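Local coordinates for nonribosomal peptide synthase (Streptomyces sp. MJ635-86F5, PDB 5JJP), which activates an aliphatic beta-amino acid by ATP-dependent adenylation, as a member of the AMP-binding enzyme family, at residues V292-F303 with L316-N327. Residues are numbered along the deposited sequence; the frame is centred on the assembly and turned at random.
Sequences VAGLDPLRSILF and LQGLLPGRRIFN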
ATOM      1  N   VAL A 292      14.365 -13.509  18.515  1.00 29.08           N
ATOM      2  CA  VAL A 292      14.604 -12.762  17.273  1.00 29.29           C
ATOM      3  C   VAL A 292      15.733 -13.421  16.485  1.00 26.43           C
ATOM      4  O   VAL A 292      15.588 -13.734  15.309  1.00 26.32           O
ATOM      5  CB  VAL A 292      14.935 -11.282  17.556  1.00 28.02           C
ATOM      6  CG1 VAL A 292      15.441 -10.587  16.304  1.00 27.15           C
ATOM      7  CG2 VAL A 292      13.709 -10.571  18.119  1.00 27.52           C
ATOM      8  N   ALA A 293      16.856 -13.630  17.154  1.00 25.16           N
ATOM      9  CA  ALA A 293      18.002 -14.354  16.593  1.00 24.98           C
ATOM     10  C   ALA A 293      17.653 -15.712  16.070  1.00 22.58           C
ATOM     11  O   ALA A 293      18.319 -16.215  15.196  1.00 22.81           O
ATOM     12  CB  ALA A 293      19.116 -14.489  17.650  1.00 25.04           C
ATOM     13  N   GLY A 294      16.594 -16.299  16.589  1.00 22.16           N
ATOM     14  CA  GLY A 294      16.171 -17.645  16.174  1.00 22.71           C
ATOM     15  C   GLY A 294      15.189 -17.708  15.025  1.00 23.13           C
ATOM     16  O   GLY A 294      14.737 -18.803  14.677  1.00 22.43           O
ATOM     17  N   LEU A 295      14.858 -16.551  14.432  1.00 23.18           N
ATOM     18  CA  LEU A 295      13.961 -16.507  13.243  1.00 24.06           C
ATOM     19  C   LEU A 295      14.638 -17.042  11.973  1.00 23.63           C
ATOM     20  O   LEU A 295      15.016 -16.280  11.070  1.00 22.78           O
ATOM     21  CB  LEU A 295      13.459 -15.091  12.980  1.00 22.93           C
ATOM     22  CG  LEU A 295      12.583 -14.500  14.080  1.00 21.79           C
ATOM     23  CD1 LEU A 295      12.499 -12.995  13.883  1.00 22.87           C
ATOM     24  CD2 LEU A 295      11.216 -15.116  14.049  1.00 21.56           C
ATOM     25  N   ASP A 296      14.769 -18.360  11.900  1.00 22.94           N
ATOM     26  CA  ASP A 296      15.518 -18.984  10.822  1.00 23.74           C
ATOM     27  C   ASP A 296      14.942 -18.762   9.429  1.00 21.69           C
ATOM     28  O   ASP A 296      15.710 -18.617   8.466  1.00 22.94           O
ATOM     29  CB  ASP A 296      15.725 -20.487  11.107  1.00 27.56           C
ATOM     30  CG  ASP A 296      16.705 -20.725  12.257  1.00 31.91           C
ATOM     31  OD1 ASP A 296      17.651 -19.917  12.430  1.00 28.92           O
ATOM     32  OD2 ASP A 296      16.548 -21.733  12.977  1.00 44.43           O
ATOM     33  N   PRO A 297      13.613 -18.752   9.291  1.00 18.84           N
ATOM     34  CA  PRO A 297      13.082 -18.640   7.918  1.00 18.51           C
ATOM     35  C   PRO A 297      13.161 -17.256   7.331  1.00 17.62           C
ATOM     36  O   PRO A 297      13.079 -17.095   6.096  1.00 21.94           O
ATOM     37  CB  PRO A 297      11.606 -19.041   8.072  1.00 18.05           C
ATOM     38  CG  PRO A 297      11.557 -19.775   9.358  1.00 18.16           C
ATOM     39  CD  PRO A 297      12.589 -19.170  10.234  1.00 17.25           C
ATOM     40  N   LEU A 298      13.384 -16.272   8.183  1.00 17.71           N
ATOM     41  CA  LEU A 298      13.364 -14.867   7.783  1.00 16.79           C
ATOM     42  C   LEU A 298      14.621 -14.519   6.989  1.00 16.07           C
ATOM     43  O   LEU A 298      15.716 -14.679   7.499  1.00 16.26           O
ATOM     44  CB  LEU A 298      13.273 -13.967   9.017  1.00 15.99           C
ATOM     45  CG  LEU A 298      13.089 -12.465   8.770  1.00 16.56           C
ATOM     46  CD1 LEU A 298      11.761 -12.203   8.109  1.00 17.64           C
ATOM     47  CD2 LEU A 298      13.166 -11.647  10.037  1.00 16.65           C
ATOM     48  N   ARG A 299      14.441 -14.052   5.749  1.00 15.02           N
ATOM     49  CA  ARG A 299      15.527 -13.643   4.875  1.00 14.44           C
ATOM     50  C   ARG A 299      15.578 -12.147   4.684  1.00 14.77           C
ATOM     51  O   ARG A 299      16.628 -11.606   4.266  1.00 15.09           O
ATOM     52  CB  ARG A 299      15.368 -14.270   3.503  1.00 14.96           C
ATOM     53  CG  ARG A 299      15.141 -15.775   3.557  1.00 15.23           C
ATOM     54  CD  ARG A 299      15.065 -16.346   2.181  1.00 14.08           C
ATOM     55  NE  ARG A 299      16.341 -16.156   1.538  1.00 15.33           N
ATOM     56  CZ  ARG A 299      16.527 -15.989   0.228  1.00 15.62           C
ATOM     57  NH1 ARG A 299      17.739 -15.764  -0.207  1.00 15.99           N
ATOM     58  NH2 ARG A 299      15.517 -16.019  -0.653  1.00 15.52           N
ATOM     59  N   SER A 300      14.483 -11.438   4.956  1.00 14.03           N
ATOM     60  CA  SER A 300      14.454 -10.040   4.584  1.00 13.55           C
ATOM     61  C   SER A 300      13.483  -9.207   5.366  1.00 14.02           C
ATOM     62  O   SER A 300      12.497  -9.698   5.853  1.00 13.81           O
ATOM     63  CB  SER A 300      14.163  -9.915   3.100  1.00 13.27           C
ATOM     64  OG  SER A 300      12.999 -10.632   2.786  1.00 14.52           O
ATOM     65  N   ILE A 301      13.769  -7.913   5.458  1.00 15.16           N
ATOM     66  CA  ILE A 301      12.897  -6.990   6.167  1.00 15.94           C
ATOM     67  C   ILE A 301      12.803  -5.693   5.384  1.00 15.95           C
ATOM     68  O   ILE A 301      13.814  -5.160   4.921  1.00 15.05           O
ATOM     69  CB  ILE A 301      13.451  -6.655   7.557  1.00 17.49           C
ATOM     70  CG1 ILE A 301      13.687  -7.936   8.373  1.00 19.45           C
ATOM     71  CG2 ILE A 301      12.493  -5.743   8.294  1.00 18.01           C
ATOM     72  CD1 ILE A 301      14.375  -7.689   9.725  1.00 20.10           C
ATOM     73  N   LEU A 302      11.595  -5.186   5.272  1.00 17.20           N
ATOM     74  CA  LEU A 302      11.311  -3.923   4.606  1.00 20.02           C
ATOM     75  C   LEU A 302      10.685  -2.973   5.614  1.00 22.89           C
ATOM     76  O   LEU A 302       9.680  -3.351   6.274  1.00 25.08           O
ATOM     77  CB  LEU A 302      10.349  -4.200   3.483  1.00 20.36           C
ATOM     78  CG  LEU A 302       9.821  -3.034   2.667  1.00 23.37           C
ATOM     79  CD1 LEU A 302      10.957  -2.385   1.915  1.00 26.55           C
ATOM     80  CD2 LEU A 302       8.751  -3.457   1.665  1.00 24.85           C
ATOM     81  N   PHE A 303      11.325  -1.836   5.851  1.00 24.78           N
ATOM     82  CA  PHE A 303      10.766  -0.788   6.773  1.00 31.24           C
ATOM     83  C   PHE A 303      10.278   0.407   6.048  1.00 30.12           C
ATOM     84  O   PHE A 303      10.869   0.789   5.073  1.00 22.28           O
ATOM     85  CB  PHE A 303      11.789  -0.029   7.612  1.00 32.60           C
ATOM     86  CG  PHE A 303      12.830  -0.827   8.181  1.00 41.26           C
ATOM     87  CD1 PHE A 303      12.523  -1.818   9.111  1.00 52.35           C
ATOM     88  CD2 PHE A 303      14.137  -0.545   7.876  1.00 47.33           C
ATOM     89  CE1 PHE A 303      13.526  -2.574   9.690  1.00 56.51           C
ATOM     90  CE2 PHE A 303      15.145  -1.283   8.456  1.00 58.83           C
ATOM     91  CZ  PHE A 303      14.844  -2.306   9.359  1.00 56.74           C
ATOM     92  N   LEU A 316      19.721  -4.796  15.519  1.00 29.96           N
ATOM     93  CA  LEU A 316      18.916  -5.742  14.690  1.00 29.84           C
ATOM     94  C   LEU A 316      19.737  -6.519  13.661  1.00 29.81           C
ATOM     95  O   LEU A 316      19.608  -7.749  13.602  1.00 26.28           O
ATOM     96  CB  LEU A 316      17.743  -5.040  13.994  1.00 28.40           C
ATOM     97  CG  LEU A 316      16.790  -5.930  13.174  1.00 29.72           C
ATOM     98  CD1 LEU A 316      16.021  -6.884  14.078  1.00 29.27           C
ATOM     99  CD2 LEU A 316      15.815  -5.067  12.361  1.00 28.90           C
ATOM    100  N   GLN A 317      20.615  -5.832  12.912  1.00 28.16           N
ATOM    101  CA  GLN A 317      21.563  -6.544  12.042  1.00 30.88           C
ATOM    102  C   GLN A 317      22.369  -7.591  12.799  1.00 28.42           C
ATOM    103  O   GLN A 317      22.595  -8.703  12.309  1.00 33.16           O
ATOM    104  CB  GLN A 317      22.551  -5.580  11.416  1.00 33.63           C
ATOM    105  CG  GLN A 317      21.965  -4.666  10.384  1.00 37.22           C
ATOM    106  CD  GLN A 317      23.009  -3.770   9.749  1.00 41.71           C
ATOM    107  OE1 GLN A 317      23.759  -3.052  10.437  1.00 47.28           O
ATOM    108  NE2 GLN A 317      23.073  -3.804   8.424  1.00 44.72           N
ATOM    109  N   GLY A 318      22.840  -7.200  13.978  1.00 30.45           N
ATOM    110  CA  GLY A 318      23.597  -8.084  14.878  1.00 31.08           C
ATOM    111  C   GLY A 318      22.873  -9.351  15.282  1.00 31.88           C
ATOM    112  O   GLY A 318      23.446 -10.426  15.294  1.00 29.39           O
ATOM    113  N   LEU A 319      21.583  -9.237  15.556  1.00 32.47           N
ATOM    114  CA  LEU A 319      20.785 -10.420  15.853  1.00 32.55           C
ATOM    115  C   LEU A 319      20.409 -11.212  14.599  1.00 31.86           C
ATOM    116  O   LEU A 319      20.152 -12.406  14.697  1.00 32.07           O
ATOM    117  CB  LEU A 319      19.505 -10.026  16.583  1.00 31.98           C
ATOM    118  CG  LEU A 319      19.658  -9.311  17.920  1.00 31.65           C
ATOM    119  CD1 LEU A 319      18.311  -8.761  18.385  1.00 30.94           C
ATOM    120  CD2 LEU A 319      20.252 -10.264  18.944  1.00 30.43           C
ATOM    121  N   LEU A 320      20.362 -10.552  13.441  1.00 28.43           N
ATOM    122  CA  LEU A 320      19.917 -11.198  12.209  1.00 29.18           C
ATOM    123  C   LEU A 320      20.944 -11.047  11.103  1.00 29.88           C
ATOM    124  O   LEU A 320      20.709 -10.344  10.138  1.00 30.86           O
ATOM    125  CB  LEU A 320      18.575 -10.610  11.771  1.00 29.43           C
ATOM    126  CG  LEU A 320      17.411 -11.017  12.676  1.00 27.96           C
ATOM    127  CD1 LEU A 320      16.194 -10.167  12.385  1.00 27.20           C
ATOM    128  CD2 LEU A 320      17.102 -12.497  12.561  1.00 26.46           C
ATOM    129  N   PRO A 321      22.104 -11.714  11.254  1.00 33.70           N
ATOM    130  CA  PRO A 321      23.154 -11.616  10.223  1.00 32.01           C
ATOM    131  C   PRO A 321      22.725 -12.289   8.932  1.00 27.99           C
ATOM    132  O   PRO A 321      21.954 -13.246   8.960  1.00 29.10           O
ATOM    133  CB  PRO A 321      24.331 -12.369  10.853  1.00 32.46           C
ATOM    134  CG  PRO A 321      23.697 -13.328  11.826  1.00 32.34           C
ATOM    135  CD  PRO A 321      22.481 -12.641  12.349  1.00 32.74           C
ATOM    136  N   GLY A 322      23.165 -11.749   7.815  1.00 26.77           N
ATOM    137  CA  GLY A 322      22.842 -12.299   6.484  1.00 23.88           C
ATOM    138  C   GLY A 322      21.400 -12.114   6.012  1.00 23.79           C
ATOM    139  O   GLY A 322      20.926 -12.855   5.153  1.00 21.92           O
ATOM    140  N   ARG A 323      20.685 -11.162   6.604  1.00 22.95           N
ATOM    141  CA  ARG A 323      19.338 -10.772   6.167  1.00 22.09           C
ATOM    142  C   ARG A 323      19.472  -9.526   5.301  1.00 20.53           C
ATOM    143  O   ARG A 323      20.343  -8.689   5.512  1.00 19.40           O
ATOM    144  CB  ARG A 323      18.424 -10.470   7.361  1.00 22.62           C
ATOM    145  CG  ARG A 323      17.681 -11.670   7.913  1.00 24.53           C
ATOM    146  CD  ARG A 323      18.608 -12.776   8.323  1.00 25.21           C
ATOM    147  NE  ARG A 323      17.910 -13.872   9.010  1.00 25.11           N
ATOM    148  CZ  ARG A 323      18.470 -14.604   9.989  1.00 29.21           C
ATOM    149  NH1 ARG A 323      19.751 -14.367  10.398  1.00 29.43           N
ATOM    150  NH2 ARG A 323      17.781 -15.563  10.576  1.00 25.48           N
ATOM    151  N   ARG A 324      18.594  -9.415   4.320  1.00 18.88           N
ATOM    152  CA  ARG A 324      18.538  -8.244   3.481  1.00 16.87           C
ATOM    153  C   ARG A 324      17.516  -7.275   4.071  1.00 16.82           C
ATOM    154  O   ARG A 324      16.346  -7.630   4.303  1.00 16.08           O
ATOM    155  CB  ARG A 324      18.130  -8.619   2.080  1.00 15.99           C
ATOM    156  CG  ARG A 324      19.136  -9.507   1.340  1.00 14.95           C
ATOM    157  CD  ARG A 324      20.398  -8.725   0.923  1.00 13.72           C
ATOM    158  NE  ARG A 324      20.127  -7.579   0.093  1.00 12.51           N
ATOM    159  CZ  ARG A 324      20.108  -7.569  -1.241  1.00 12.92           C
ATOM    160  NH1 ARG A 324      20.367  -8.663  -1.942  1.00 12.36           N
ATOM    161  NH2 ARG A 324      19.796  -6.432  -1.915  1.00 12.45           N
ATOM    162  N   ILE A 325      17.971  -6.072   4.370  1.00 16.34           N
ATOM    163  CA  ILE A 325      17.094  -5.081   4.938  1.00 17.32           C
ATOM    164  C   ILE A 325      16.986  -3.964   3.960  1.00 15.65           C
ATOM    165  O   ILE A 325      17.972  -3.501   3.422  1.00 15.04           O
ATOM    166  CB  ILE A 325      17.571  -4.573   6.324  1.00 18.54           C
ATOM    167  CG1 ILE A 325      17.715  -5.752   7.264  1.00 18.92           C
ATOM    168  CG2 ILE A 325      16.557  -3.591   6.940  1.00 18.74           C
ATOM    169  CD1 ILE A 325      18.200  -5.380   8.667  1.00 19.84           C
ATOM    170  N   PHE A 326      15.757  -3.505   3.777  1.00 16.06           N
ATOM    171  CA  PHE A 326      15.453  -2.442   2.858  1.00 17.81           C
ATOM    172  C   PHE A 326      14.771  -1.259   3.540  1.00 18.96           C
ATOM    173  O   PHE A 326      13.823  -1.416   4.265  1.00 17.02           O
ATOM    174  CB  PHE A 326      14.468  -2.957   1.822  1.00 17.72           C
ATOM    175  CG  PHE A 326      14.908  -4.182   1.131  1.00 17.06           C
ATOM    176  CD1 PHE A 326      15.978  -4.161   0.288  1.00 17.05           C
ATOM    177  CD2 PHE A 326      14.175  -5.377   1.263  1.00 18.21           C
ATOM    178  CE1 PHE A 326      16.368  -5.314  -0.372  1.00 15.88           C
ATOM    179  CE2 PHE A 326      14.553  -6.524   0.569  1.00 16.46           C
ATOM    180  CZ  PHE A 326      15.683  -6.485  -0.212  1.00 15.24           C
ATOM    181  N   ASN A 327      15.190  -0.078   3.153  1.00 24.14           N
ATOM    182  CA  ASN A 327      14.651   1.183   3.651  1.00 27.32           C
ATOM    183  C   ASN A 327      13.770   1.827   2.568  1.00 26.64           C
ATOM    184  O   ASN A 327      14.203   2.067   1.417  1.00 24.12           O
ATOM    185  CB  ASN A 327      15.831   2.095   4.020  1.00 32.72           C
ATOM    186  CG  ASN A 327      15.395   3.497   4.382  1.00 35.28           C
ATOM    187  OD1 ASN A 327      14.404   3.680   5.073  1.00 34.80           O
ATOM    188  ND2 ASN A 327      16.147   4.499   3.908  1.00 37.04           N
TER
HETATM  189  O   HOH W   1      18.242 -17.236  12.811  1.00 25.02           O
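Arg323 reaches across to the turn at Leu295-Leu298 and grips two of its carbonyls: NE donates to Leu298 O at 2.8 Å (152° at the hydrogen), and NH2 to Leu295 O at 2.9 Å, approaching from above that carbonyl's plane. A bend at chi2 (57°) directs the rest of the chain along the turn, from Leu298 toward Leu295. NH1 bonds Pro321 O within its own segment, and a water joins NH2 to Ala293 O and Asp296 OD1, so all three guanidinium nitrogens have partners. Leu320 CD2 lies over the centre of one guanidinium face, 3.6 Å above its plane. A leucine in place of Arg323 would probably leave the carbonyls of Leu295 and Leu298 without these donors and the turn less firmly tied to residues 316-327. Leu320 CD1 meets Val292 CG1 at 4.0 Å, the two side chains crossing at about a right angle, and also touches Leu298 CD2 and Ile301 CD1. Ile301 meets Leu316 tip to tip, CD1 to CD2 at 4.0 Å. Strands 300-303 and 324-327 run parallel, 11° apart, joined by backbone hydrogen bonds such as Phe303 N to Phe326 O (3.0 Å). On the sheet face bearing Ser300 and Phe326, Leu302 CD1 packs on Phe326 CB at 3.6 Å. The pair closes a beta-alpha-beta unit through helix 310-319; strand 273-276 flanks 300-304, strand 338-341 flanks 324-329, and helices 259-268 and 282-287 pack against Leu295 and Val292, respectively.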